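Local atomic coordinates of arginine decarboxylase (Campylobacter jejuni subsp. jejuni, PDB entry 3NZP), a protein that probably catalyses the decarboxylation of arginine to agmatine, a step in polyamine and spermidine biosynthesis, using pyridoxal 5'-phosphate as cofactor. Residues F73-G78 with F301-I306; N265-N270 with K311-D316; N67-E72 with T291-A296. All coordinates share one frame; numbering follows the deposited sequence.

Contact 1: F73-G78 with F301-I306; sequences FGYKGG and FILKNI
Y75 meets the helix segment F301-I306 on the buried side of this contact, and F73 meets it on the more open side. The Y75 ring, placed alongside that helix by a CG anti to the backbone N (chi1 -165°), turns one edge toward the backbone N of K304, and its OH rests 3.6 Å from CB of L303. The same hydroxyl is hydrogen-bonded to the backbone O of P315, so this buried tyrosine has a polar partner at its tip while L303, also buried, packs beside it. On the solvent side F73 is partly exposed and F301 exposed. Their rings meet obliquely, planes 77° apart, with CE2 of F73 3.5 Å from CD2 of F301. Between the two zones the fully extended side chain of K304 runs past Y75 in the opposite direction, and its NZ donates to the backbone O of F73 (2.9 Å), tilted 32° from the carbonyl plane. That carbonyl sits where helix 52-72 ends in a Schellman motif, with G74, at positive phi, as its C-prime residue. A terminated helix packed against helix 292-309, with G78 paired to I317, is the helix-to-strand turn of a beta/alpha (TIM) barrel.

Contact 2: N265-N270 with K311-D316; sequences NLKAIN and KDLEPD
D316 and residues K267 and I269, at the start of strand 268-272, are joined by two backbone hydrogen bonds: D316 N donates to K267 O (2.8 Å), and I269 N donates to D316 O (2.9 Å). The second is the straighter, with an N-H...O angle of 169°. The two bonds flank A268, which therefore stands directly across from D316 in a parallel bridge. Their side chains leave the sheet on the same face, CB of A268 lying 3.7 Å from CB of D316. On the other face I269 and P315 lie side by side, pointing the same way, and CD1 of I269 touches CG of P315 at 4.0 Å. At the exposed margin the aliphatic stem of K267 crosses the branch of L313, with CD of the lysine 4.1 Å from CD2 of the leucine.

The next shell packs around these groups. Y255 and L303 pack on both I269 and P315, and Y255 OH is hydrogen-bonded to L313 O. Just upstream, L313 N donates to OD2 of D312 (2.7 Å). The pyridoxal phosphate is about 12 Å from the side chain of I269.

Chemically, backbone pairing leaves the D316 carboxylate available for a third segment. The backbone N and O of D316 serve strand 268-272, while its OD2 receives G78 N at the start of the neighbouring first strand, so one residue ties three barrel segments together.

Contact 3: N67-E72 with T291-A296; sequences NKARKE and TLREYA
A69 and A296 are the residues whose CA atoms come nearest, 5.9 Å apart, where helices 67-72 and 292-296 pass each other with their axes 9.3 Å apart at closest approach and a signed crossing angle of -47°. Both alanines direct CB at the opposing helix, and the two CB atoms touch at 3.7 Å. N297, next to A296, and V300, about a turn further on, continue the packing on A69, and F66 covers A296 from the first helix.

Toward the surface, R293 carries the contact. Its chain bends at chi2 (53°), which brings CD round, and the guanidinium reaches across to the first helix. K68 comes over one face of that group: its CB is 3.7 Å from NH2 of R293, displaced toward the rim, with the two side chains crossing at about a right angle. NH1 forms a salt bridge with OE1 of E72 (2.8 Å). One oxygen pairs with one nitrogen here, and the 50° between the carboxylate and guanidinium planes is consistent with such a single-point pairing. NE of R293 is hydrogen-bonded to OD1 of N297 in its own helix, and this second grip helps fix the rotation of the guanidinium. NZ of K68 lies 4.7 Å from NH2 of R293, a like-charge approach; E72 would be expected to offset the charge on the R293 side.

The second helix begins in a capping box. E294 N donates to OG1 of T291 (3.0 Å), and T291 N returns a weak bond to OE2 of E294. An alanine-alanine meeting beneath a surface salt bridge here joins the helices preceding the first and the last barrel strands, a neighbouring pair on the outside of the TIM-type barrel.

Followed from the N terminus, the chain runs through N67-E72 directly into F73-G78, then through most of the barrel before N265-N270, T291-A296, F301-I306 and K311-D316 appear in turn. Contacts 1 and 3 each close a loop of more than 200 residues, while contact 2 closes one of about 40. All three cross one another and none nests. Contacts 1 and 3 share helix 292-309 and are tied by R70 NH2 to G77 O; contacts 1 and 2 meet in a probable hydrogen bond from G78 N to D316 OD2. Contact 2 links the seventh and eighth strands; contacts 1 and 3 pack helix 52-72 and its following loop on helix 292-309, outside the seam where the first and eighth strands meet.

Contact 1: F73-G78 with F301-I306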
ATOM      1  N   PHE B  73      39.704  15.612   1.251  1.00 35.23           N
ATOM      2  CA  PHE B  73      40.168  16.067  -0.047  1.00 34.15           C
ATOM      3  C   PHE B  73      40.203  17.582  -0.142  1.00 31.19           C
ATOM      4  O   PHE B  73      40.245  18.129  -1.239  1.00 32.21           O
ATOM      5  CB  PHE B  73      39.282  15.507  -1.149  1.00 39.95           C
ATOM      6  CG  PHE B  73      39.013  14.051  -1.007  1.00 44.98           C
ATOM      7  CD1 PHE B  73      38.098  13.592  -0.070  1.00 47.79           C
ATOM      8  CD2 PHE B  73      39.691  13.130  -1.788  1.00 46.43           C
ATOM      9  CE1 PHE B  73      37.862  12.239   0.088  1.00 48.64           C
ATOM     10  CE2 PHE B  73      39.464  11.775  -1.638  1.00 52.55           C
ATOM     11  CZ  PHE B  73      38.546  11.328  -0.698  1.00 53.13           C
ATOM     12  N   GLY B  74      40.190  18.258   1.002  1.00 25.55           N
ATOM     13  CA  GLY B  74      40.221  19.706   0.993  1.00 26.78           C
ATOM     14  C   GLY B  74      39.257  20.313  -0.002  1.00 29.81           C
ATOM     15  O   GLY B  74      39.665  21.087  -0.867  1.00 28.72           O
ATOM     16  N   TYR B  75      37.975  19.963   0.126  1.00 37.10           N
ATOM     17  CA  TYR B  75      36.913  20.460  -0.765  1.00 38.24           C
ATOM     18  C   TYR B  75      36.475  21.883  -0.378  1.00 35.00           C
ATOM     19  O   TYR B  75      36.066  22.128   0.750  1.00 33.27           O
ATOM     20  CB  TYR B  75      35.713  19.502  -0.716  1.00 28.82           C
ATOM     21  CG  TYR B  75      34.722  19.706  -1.846  1.00 38.00           C
ATOM     22  CD1 TYR B  75      33.530  20.414  -1.653  1.00 35.64           C
ATOM     23  CD2 TYR B  75      34.995  19.212  -3.122  1.00 35.64           C
ATOM     24  CE1 TYR B  75      32.636  20.621  -2.712  1.00 25.84           C
ATOM     25  CE2 TYR B  75      34.113  19.415  -4.178  1.00 31.28           C
ATOM     26  CZ  TYR B  75      32.940  20.118  -3.967  1.00 24.61           C
ATOM     27  OH  TYR B  75      32.081  20.318  -5.024  1.00 39.15           O
ATOM     28  N   LYS B  76      36.546  22.816  -1.319  1.00 34.07           N
ATOM     29  CA  LYS B  76      36.184  24.199  -1.031  1.00 36.87           C
ATOM     30  C   LYS B  76      34.679  24.446  -0.995  1.00 35.84           C
ATOM     31  O   LYS B  76      34.208  25.330  -0.281  1.00 35.50           O
ATOM     32  CB  LYS B  76      36.851  25.136  -2.049  1.00 38.89           C
ATOM     33  CG  LYS B  76      38.378  25.190  -1.931  1.00 41.99           C
ATOM     34  CD  LYS B  76      39.071  25.719  -3.209  1.00 69.32           C
ATOM     35  CE  LYS B  76      38.872  24.766  -4.429  1.00 82.77           C
ATOM     36  NZ  LYS B  76      39.620  25.099  -5.703  1.00 72.58           N
ATOM     37  N   GLY B  77      33.929  23.664  -1.763  1.00 42.06           N
ATOM     38  CA  GLY B  77      32.485  23.823  -1.808  1.00 39.13           C
ATOM     39  C   GLY B  77      31.849  23.458  -0.486  1.00 39.84           C
ATOM     40  O   GLY B  77      32.438  22.728   0.318  1.00 35.56           O
ATOM     41  N   GLY B  78      30.644  23.969  -0.263  1.00 38.64           N
ATOM     42  CA  GLY B  78      29.947  23.682   0.971  1.00 33.27           C
ATOM     43  C   GLY B  78      29.011  22.497   0.838  1.00 39.44           C
ATOM     44  O   GLY B  78      28.803  21.973  -0.264  1.00 39.68           O
ATOM     45  N   PHE B 301      35.027  13.548  -3.998  1.00 38.12           N
ATOM     46  CA  PHE B 301      36.106  13.281  -4.935  1.00 38.17           C
ATOM     47  C   PHE B 301      35.679  13.524  -6.377  1.00 37.05           C
ATOM     48  O   PHE B 301      36.286  14.333  -7.070  1.00 41.30           O
ATOM     49  CB  PHE B 301      36.595  11.851  -4.748  1.00 46.93           C
ATOM     50  CG  PHE B 301      37.781  11.490  -5.590  1.00 53.42           C
ATOM     51  CD1 PHE B 301      37.611  11.003  -6.884  1.00 61.23           C
ATOM     52  CD2 PHE B 301      39.067  11.576  -5.069  1.00 47.98           C
ATOM     53  CE1 PHE B 301      38.708  10.593  -7.641  1.00 59.16           C
ATOM     54  CE2 PHE B 301      40.168  11.171  -5.817  1.00 46.63           C
ATOM     55  CZ  PHE B 301      39.989  10.676  -7.106  1.00 49.74           C
ATOM     56  N   ILE B 302      34.632  12.837  -6.821  1.00 35.34           N
ATOM     57  CA  ILE B 302      34.150  12.995  -8.187  1.00 35.87           C
ATOM     58  C   ILE B 302      33.988  14.463  -8.560  1.00 39.39           C
ATOM     59  O   ILE B 302      34.409  14.897  -9.636  1.00 34.14           O
ATOM     60  CB  ILE B 302      32.779  12.321  -8.397  1.00 38.15           C
ATOM     61  CG1 ILE B 302      32.830  10.844  -7.992  1.00 34.08           C
ATOM     62  CG2 ILE B 302      32.365  12.455  -9.865  1.00 34.57           C
ATOM     63  CD1 ILE B 302      33.742  10.000  -8.857  1.00 57.85           C
ATOM     64  N   LEU B 303      33.370  15.231  -7.671  1.00 40.61           N
ATOM     65  CA  LEU B 303      33.150  16.642  -7.955  1.00 41.59           C
ATOM     66  C   LEU B 303      34.459  17.423  -8.009  1.00 40.02           C
ATOM     67  O   LEU B 303      34.676  18.205  -8.933  1.00 41.80           O
ATOM     68  CB  LEU B 303      32.200  17.255  -6.925  1.00 38.36           C
ATOM     69  CG  LEU B 303      30.767  16.710  -6.950  1.00 38.05           C
ATOM     70  CD1 LEU B 303      29.980  17.384  -5.840  1.00 32.13           C
ATOM     71  CD2 LEU B 303      30.115  16.955  -8.309  1.00 26.36           C
ATOM     72  N   LYS B 304      35.334  17.209  -7.030  1.00 37.56           N
ATOM     73  CA  LYS B 304      36.618  17.900  -7.013  1.00 33.24           C
ATOM     74  C   LYS B 304      37.319  17.683  -8.340  1.00 32.79           C
ATOM     75  O   LYS B 304      37.736  18.626  -9.001  1.00 32.82           O
ATOM     76  CB  LYS B 304      37.500  17.363  -5.903  1.00 25.10           C
ATOM     77  CG  LYS B 304      38.894  17.940  -5.911  1.00 31.34           C
ATOM     78  CD  LYS B 304      39.692  17.374  -4.756  1.00 37.52           C
ATOM     79  CE  LYS B 304      41.097  17.938  -4.698  1.00 40.28           C
ATOM     80  NZ  LYS B 304      41.862  17.332  -3.561  1.00 45.91           N
ATOM     81  N   ASN B 305      37.443  16.425  -8.726  1.00 34.53           N
ATOM     82  CA  ASN B 305      38.082  16.086  -9.978  1.00 44.53           C
ATOM     83  C   ASN B 305      37.506  16.851 -11.164  1.00 43.42           C
ATOM     84  O   ASN B 305      38.248  17.445 -11.947  1.00 46.05           O
ATOM     85  CB  ASN B 305      37.967  14.587 -10.221  1.00 50.86           C
ATOM     86  CG  ASN B 305      39.073  13.803  -9.535  1.00 57.81           C
ATOM     87  OD1 ASN B 305      39.558  14.188  -8.461  1.00 49.98           O
ATOM     88  ND2 ASN B 305      39.479  12.696 -10.150  1.00 59.12           N
ATOM     89  N   ILE B 306      36.187  16.842 -11.305  1.00 38.21           N
ATOM     90  CA  ILE B 306      35.570  17.548 -12.414  1.00 36.05           C
ATOM     91  C   ILE B 306      35.833  19.043 -12.314  1.00 41.12           C
ATOM     92  O   ILE B 306      36.153  19.697 -13.306  1.00 44.61           O
ATOM     93  CB  ILE B 306      34.066  17.301 -12.446  1.00 30.57           C
ATOM     94  CG1 ILE B 306      33.814  15.813 -12.643  1.00 29.36           C
ATOM     95  CG2 ILE B 306      33.419  18.137 -13.543  1.00 28.03           C
ATOM     96  CD1 ILE B 306      32.371  15.454 -12.851  1.00 34.63           C
TER

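Contact 2: N265-N270 with K311-D316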
ATOM      1  N   ASN B 265      25.580  32.056 -11.500  1.00 49.83           N
ATOM      2  CA  ASN B 265      25.015  31.860 -10.181  1.00 46.53           C
ATOM      3  C   ASN B 265      24.825  30.397  -9.826  1.00 42.74           C
ATOM      4  O   ASN B 265      24.551  30.063  -8.677  1.00 41.93           O
ATOM      5  CB  ASN B 265      23.698  32.588 -10.065  1.00 55.58           C
ATOM      6  CG  ASN B 265      23.745  33.652  -9.019  1.00 60.86           C
ATOM      7  OD1 ASN B 265      24.196  33.410  -7.890  1.00 48.77           O
ATOM      8  ND2 ASN B 265      23.278  34.849  -9.373  1.00 65.35           N
ATOM      9  N   LEU B 266      24.963  29.534 -10.823  1.00 36.60           N
ATOM     10  CA  LEU B 266      24.835  28.110 -10.605  1.00 38.55           C
ATOM     11  C   LEU B 266      26.042  27.660  -9.786  1.00 37.12           C
ATOM     12  O   LEU B 266      27.154  27.553 -10.301  1.00 35.05           O
ATOM     13  CB  LEU B 266      24.793  27.380 -11.942  1.00 39.58           C
ATOM     14  CG  LEU B 266      24.915  25.855 -11.907  1.00 44.74           C
ATOM     15  CD1 LEU B 266      23.895  25.248 -10.949  1.00 39.81           C
ATOM     16  CD2 LEU B 266      24.724  25.337 -13.323  1.00 41.66           C
ATOM     17  N   LYS B 267      25.808  27.405  -8.503  1.00 38.84           N
ATOM     18  CA  LYS B 267      26.871  27.016  -7.606  1.00 38.04           C
ATOM     19  C   LYS B 267      26.560  25.820  -6.717  1.00 40.65           C
ATOM     20  O   LYS B 267      27.227  25.606  -5.696  1.00 41.13           O
ATOM     21  CB  LYS B 267      27.259  28.210  -6.741  1.00 37.84           C
ATOM     22  CG  LYS B 267      27.703  29.421  -7.545  1.00 48.57           C
ATOM     23  CD  LYS B 267      28.217  30.520  -6.632  1.00 46.89           C
ATOM     24  CE  LYS B 267      28.648  31.739  -7.418  1.00 52.19           C
ATOM     25  NZ  LYS B 267      29.365  32.672  -6.510  1.00 58.06           N
ATOM     26  N   ALA B 268      25.560  25.034  -7.091  1.00 34.00           N
ATOM     27  CA  ALA B 268      25.231  23.870  -6.290  1.00 36.39           C
ATOM     28  C   ALA B 268      24.650  22.731  -7.099  1.00 32.63           C
ATOM     29  O   ALA B 268      24.039  22.937  -8.144  1.00 28.91           O
ATOM     30  CB  ALA B 268      24.277  24.250  -5.162  1.00 27.02           C
ATOM     31  N   ILE B 269      24.875  21.521  -6.605  1.00 31.83           N
ATOM     32  CA  ILE B 269      24.360  20.329  -7.239  1.00 32.93           C
ATOM     33  C   ILE B 269      23.583  19.557  -6.177  1.00 36.55           C
ATOM     34  O   ILE B 269      24.078  19.308  -5.071  1.00 31.90           O
ATOM     35  CB  ILE B 269      25.489  19.452  -7.815  1.00 30.06           C
ATOM     36  CG1 ILE B 269      26.161  20.153  -8.994  1.00 27.70           C
ATOM     37  CG2 ILE B 269      24.924  18.150  -8.309  1.00 28.36           C
ATOM     38  CD1 ILE B 269      27.253  19.331  -9.657  1.00 27.68           C
ATOM     39  N   ASN B 270      22.346  19.207  -6.512  1.00 36.46           N
ATOM     40  CA  ASN B 270      21.489  18.466  -5.593  1.00 38.43           C
ATOM     41  C   ASN B 270      21.456  17.018  -6.057  1.00 40.08           C
ATOM     42  O   ASN B 270      20.871  16.716  -7.102  1.00 40.70           O
ATOM     43  CB  ASN B 270      20.079  19.058  -5.621  1.00 33.88           C
ATOM     44  CG  ASN B 270      19.219  18.572  -4.473  1.00 39.86           C
ATOM     45  OD1 ASN B 270      19.145  17.362  -4.203  1.00 45.78           O
ATOM     46  ND2 ASN B 270      18.552  19.503  -3.796  1.00 27.18           N
ATOM     47  N   LYS B 311      38.595  23.147 -14.581  1.00 56.92           N
ATOM     48  CA  LYS B 311      39.141  24.290 -13.830  1.00 62.82           C
ATOM     49  C   LYS B 311      38.076  25.328 -13.528  1.00 58.56           C
ATOM     50  O   LYS B 311      38.251  26.522 -13.767  1.00 51.64           O
ATOM     51  CB  LYS B 311      40.331  24.924 -14.562  1.00 58.00           C
ATOM     52  CG  LYS B 311      40.126  25.167 -16.030  1.00 66.37           C
ATOM     53  CD  LYS B 311      41.448  25.440 -16.723  1.00 78.20           C
ATOM     54  CE  LYS B 311      41.233  25.645 -18.219  1.00 81.53           C
ATOM     55  NZ  LYS B 311      42.496  25.969 -18.934  1.00 80.64           N
ATOM     56  N   ASP B 312      36.967  24.829 -12.988  1.00 60.17           N
ATOM     57  CA  ASP B 312      35.828  25.648 -12.611  1.00 52.70           C
ATOM     58  C   ASP B 312      35.692  25.619 -11.101  1.00 48.83           C
ATOM     59  O   ASP B 312      36.548  25.077 -10.391  1.00 49.03           O
ATOM     60  CB  ASP B 312      34.566  25.109 -13.268  1.00 49.79           C
ATOM     61  CG  ASP B 312      33.558  26.199 -13.565  1.00 59.67           C
ATOM     62  OD1 ASP B 312      32.805  26.046 -14.553  1.00 63.98           O
ATOM     63  OD2 ASP B 312      33.519  27.209 -12.822  1.00 59.67           O
ATOM     64  N   LEU B 313      34.604  26.201 -10.618  1.00 48.74           N
ATOM     65  CA  LEU B 313      34.328  26.282  -9.186  1.00 44.46           C
ATOM     66  C   LEU B 313      33.732  25.016  -8.577  1.00 42.81           C
ATOM     67  O   LEU B 313      32.719  24.505  -9.055  1.00 41.16           O
ATOM     68  CB  LEU B 313      33.378  27.451  -8.931  1.00 35.46           C
ATOM     69  CG  LEU B 313      32.833  27.521  -7.517  1.00 31.11           C
ATOM     70  CD1 LEU B 313      33.970  27.840  -6.564  1.00 36.77           C
ATOM     71  CD2 LEU B 313      31.741  28.565  -7.445  1.00 25.71           C
ATOM     72  N   GLU B 314      34.361  24.511  -7.519  1.00 42.88           N
ATOM     73  CA  GLU B 314      33.843  23.322  -6.842  1.00 44.94           C
ATOM     74  C   GLU B 314      32.441  23.676  -6.349  1.00 46.99           C
ATOM     75  O   GLU B 314      32.277  24.600  -5.548  1.00 50.66           O
ATOM     76  CB  GLU B 314      34.737  22.950  -5.662  1.00 45.48           C
ATOM     77  CG  GLU B 314      36.083  22.367  -6.057  1.00 47.19           C
ATOM     78  CD  GLU B 314      36.923  21.986  -4.853  1.00 53.48           C
ATOM     79  OE1 GLU B 314      37.954  21.301  -5.032  1.00 60.94           O
ATOM     80  OE2 GLU B 314      36.557  22.372  -3.723  1.00 47.05           O
ATOM     81  N   PRO B 315      31.408  22.951  -6.824  1.00 47.27           N
ATOM     82  CA  PRO B 315      30.000  23.179  -6.455  1.00 40.17           C
ATOM     83  C   PRO B 315      29.631  22.894  -4.998  1.00 37.33           C
ATOM     84  O   PRO B 315      30.376  22.252  -4.264  1.00 35.05           O
ATOM     85  CB  PRO B 315      29.255  22.264  -7.418  1.00 39.66           C
ATOM     86  CG  PRO B 315      30.188  21.099  -7.528  1.00 33.12           C
ATOM     87  CD  PRO B 315      31.520  21.784  -7.723  1.00 36.44           C
ATOM     88  N   ASP B 316      28.476  23.395  -4.582  1.00 38.52           N
ATOM     89  CA  ASP B 316      28.001  23.154  -3.229  1.00 36.47           C
ATOM     90  C   ASP B 316      27.237  21.854  -3.266  1.00 36.63           C
ATOM     91  O   ASP B 316      26.416  21.629  -4.151  1.00 35.02           O
ATOM     92  CB  ASP B 316      27.093  24.287  -2.769  1.00 36.90           C
ATOM     93  CG  ASP B 316      27.880  25.507  -2.303  1.00 46.14           C
ATOM     94  OD1 ASP B 316      27.344  26.637  -2.381  1.00 41.54           O
ATOM     95  OD2 ASP B 316      29.035  25.332  -1.846  1.00 47.41           O
TER

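Contact 3: N67-E72 with T291-A296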
ATOM      1  N   ASN B  67      31.484  16.178   6.244  1.00 35.43           N
ATOM      2  CA  ASN B  67      32.476  17.174   6.595  1.00 39.99           C
ATOM      3  C   ASN B  67      33.857  16.537   6.603  1.00 40.60           C
ATOM      4  O   ASN B  67      34.808  17.081   6.041  1.00 37.59           O
ATOM      5  CB  ASN B  67      32.152  17.822   7.935  1.00 37.44           C
ATOM      6  CG  ASN B  67      31.089  18.878   7.802  1.00 46.49           C
ATOM      7  OD1 ASN B  67      30.980  19.527   6.750  1.00 33.32           O
ATOM      8  ND2 ASN B  67      30.298  19.071   8.858  1.00 49.75           N
ATOM      9  N   LYS B  68      33.959  15.364   7.215  1.00 41.53           N
ATOM     10  CA  LYS B  68      35.221  14.656   7.265  1.00 37.10           C
ATOM     11  C   LYS B  68      35.651  14.309   5.843  1.00 36.08           C
ATOM     12  O   LYS B  68      36.837  14.270   5.537  1.00 46.02           O
ATOM     13  CB  LYS B  68      35.084  13.399   8.130  1.00 31.72           C
ATOM     14  CG  LYS B  68      34.728  13.764   9.563  1.00 41.37           C
ATOM     15  CD  LYS B  68      35.031  12.673  10.569  1.00 40.83           C
ATOM     16  CE  LYS B  68      34.074  11.514  10.469  1.00 51.13           C
ATOM     17  NZ  LYS B  68      34.354  10.525  11.548  1.00 58.81           N
ATOM     18  N   ALA B  69      34.692  14.082   4.962  1.00 34.52           N
ATOM     19  CA  ALA B  69      35.023  13.761   3.592  1.00 32.76           C
ATOM     20  C   ALA B  69      35.514  15.007   2.891  1.00 38.83           C
ATOM     21  O   ALA B  69      36.414  14.952   2.058  1.00 47.71           O
ATOM     22  CB  ALA B  69      33.810  13.219   2.862  1.00 40.70           C
ATOM     23  N   ARG B  70      34.924  16.148   3.209  1.00 44.78           N
ATOM     24  CA  ARG B  70      35.355  17.367   2.556  1.00 44.86           C
ATOM     25  C   ARG B  70      36.749  17.765   2.973  1.00 45.41           C
ATOM     26  O   ARG B  70      37.538  18.220   2.149  1.00 49.64           O
ATOM     27  CB  ARG B  70      34.378  18.499   2.832  1.00 36.88           C
ATOM     28  CG  ARG B  70      33.245  18.537   1.837  1.00 47.15           C
ATOM     29  CD  ARG B  70      32.603  19.887   1.869  1.00 47.34           C
ATOM     30  NE  ARG B  70      32.210  20.203   3.229  1.00 53.81           N
ATOM     31  CZ  ARG B  70      32.039  21.434   3.684  1.00 57.72           C
ATOM     32  NH1 ARG B  70      31.670  21.627   4.946  1.00 63.33           N
ATOM     33  NH2 ARG B  70      32.248  22.468   2.880  1.00 52.14           N
ATOM     34  N   LYS B  71      37.066  17.585   4.249  1.00 50.38           N
ATOM     35  CA  LYS B  71      38.389  17.950   4.746  1.00 50.83           C
ATOM     36  C   LYS B  71      39.465  17.048   4.175  1.00 48.35           C
ATOM     37  O   LYS B  71      40.566  17.505   3.862  1.00 38.53           O
ATOM     38  CB  LYS B  71      38.413  17.894   6.278  1.00 52.50           C
ATOM     39  CG  LYS B  71      37.595  19.007   6.943  1.00 70.93           C
ATOM     40  CD  LYS B  71      38.142  20.395   6.575  1.00 71.65           C
ATOM     41  CE  LYS B  71      37.400  21.532   7.278  1.00 68.75           C
ATOM     42  NZ  LYS B  71      38.110  22.831   7.110  1.00 65.83           N
ATOM     43  N   GLU B  72      39.141  15.764   4.038  1.00 47.46           N
ATOM     44  CA  GLU B  72      40.090  14.798   3.508  1.00 39.47           C
ATOM     45  C   GLU B  72      40.599  15.277   2.166  1.00 34.00           C
ATOM     46  O   GLU B  72      41.793  15.359   1.955  1.00 46.83           O
ATOM     47  CB  GLU B  72      39.443  13.425   3.346  1.00 41.64           C
ATOM     48  CG  GLU B  72      40.445  12.331   3.057  1.00 43.68           C
ATOM     49  CD  GLU B  72      39.798  11.023   2.639  1.00 50.71           C
ATOM     50  OE1 GLU B  72      38.949  10.504   3.397  1.00 57.56           O
ATOM     51  OE2 GLU B  72      40.142  10.506   1.553  1.00 45.75           O
ATOM     52  N   THR B 291      29.510   2.194   2.266  1.00 44.72           N
ATOM     53  CA  THR B 291      29.317   2.870   3.582  1.00 42.37           C
ATOM     54  C   THR B 291      28.961   4.351   3.404  1.00 37.63           C
ATOM     55  O   THR B 291      29.120   4.905   2.319  1.00 30.99           O
ATOM     56  CB  THR B 291      30.591   2.790   4.443  1.00 41.71           C
ATOM     57  OG1 THR B 291      31.574   3.696   3.934  1.00 47.68           O
ATOM     58  CG2 THR B 291      31.153   1.383   4.427  1.00 42.01           C
ATOM     59  N   LEU B 292      28.492   4.995   4.466  1.00 32.81           N
ATOM     60  CA  LEU B 292      28.137   6.405   4.360  1.00 32.60           C
ATOM     61  C   LEU B 292      29.377   7.201   3.955  1.00 32.91           C
ATOM     62  O   LEU B 292      29.325   8.034   3.047  1.00 32.86           O
ATOM     63  CB  LEU B 292      27.607   6.938   5.696  1.00 28.55           C
ATOM     64  CG  LEU B 292      26.668   8.150   5.634  1.00 33.03           C
ATOM     65  CD1 LEU B 292      26.612   8.797   7.006  1.00 27.84           C
ATOM     66  CD2 LEU B 292      27.147   9.162   4.613  1.00 33.54           C
ATOM     67  N   ARG B 293      30.492   6.923   4.627  1.00 33.02           N
ATOM     68  CA  ARG B 293      31.756   7.604   4.355  1.00 36.53           C
ATOM     69  C   ARG B 293      32.168   7.413   2.898  1.00 33.77           C
ATOM     70  O   ARG B 293      32.644   8.349   2.252  1.00 31.32           O
ATOM     71  CB  ARG B 293      32.853   7.084   5.302  1.00 33.87           C
ATOM     72  CG  ARG B 293      34.183   7.831   5.212  1.00 31.44           C
ATOM     73  CD  ARG B 293      33.988   9.326   5.392  1.00 50.31           C
ATOM     74  NE  ARG B 293      35.180  10.111   5.072  1.00 51.92           N
ATOM     75  CZ  ARG B 293      36.158  10.400   5.925  1.00 52.27           C
ATOM     76  NH1 ARG B 293      37.189  11.121   5.510  1.00 56.88           N
ATOM     77  NH2 ARG B 293      36.108   9.980   7.185  1.00 44.81           N
ATOM     78  N   GLU B 294      31.971   6.199   2.390  1.00 31.30           N
ATOM     79  CA  GLU B 294      32.305   5.887   1.006  1.00 29.90           C
ATOM     80  C   GLU B 294      31.462   6.765   0.082  1.00 38.50           C
ATOM     81  O   GLU B 294      31.960   7.360  -0.879  1.00 36.32           O
ATOM     82  CB  GLU B 294      32.041   4.413   0.717  1.00 25.05           C
ATOM     83  CG  GLU B 294      32.379   4.025  -0.698  1.00 37.63           C
ATOM     84  CD  GLU B 294      32.381   2.521  -0.927  1.00 44.22           C
ATOM     85  OE1 GLU B 294      32.757   2.107  -2.043  1.00 49.01           O
ATOM     86  OE2 GLU B 294      32.013   1.756  -0.008  1.00 40.74           O
ATOM     87  N   TYR B 295      30.174   6.850   0.390  1.00 41.81           N
ATOM     88  CA  TYR B 295      29.259   7.665  -0.388  1.00 38.82           C
ATOM     89  C   TYR B 295      29.755   9.111  -0.356  1.00 37.65           C
ATOM     90  O   TYR B 295      29.874   9.762  -1.395  1.00 39.25           O
ATOM     91  CB  TYR B 295      27.853   7.540   0.194  1.00 43.07           C
ATOM     92  CG  TYR B 295      26.822   8.438  -0.436  1.00 41.76           C
ATOM     93  CD1 TYR B 295      26.479   9.648   0.154  1.00 45.80           C
ATOM     94  CD2 TYR B 295      26.193   8.082  -1.617  1.00 34.65           C
ATOM     95  CE1 TYR B 295      25.532  10.480  -0.421  1.00 53.10           C
ATOM     96  CE2 TYR B 295      25.247   8.904  -2.203  1.00 39.90           C
ATOM     97  CZ  TYR B 295      24.920  10.106  -1.602  1.00 47.86           C
ATOM     98  OH  TYR B 295      23.997  10.955  -2.184  1.00 49.84           O
ATOM     99  N   ALA B 296      30.066   9.607   0.835  1.00 34.00           N
ATOM    100  CA  ALA B 296      30.552  10.975   0.960  1.00 38.45           C
ATOM    101  C   ALA B 296      31.888  11.167   0.236  1.00 37.70           C
ATOM    102  O   ALA B 296      32.022  12.076  -0.587  1.00 39.39           O
ATOM    103  CB  ALA B 296      30.677  11.368   2.440  1.00 35.19           C
TER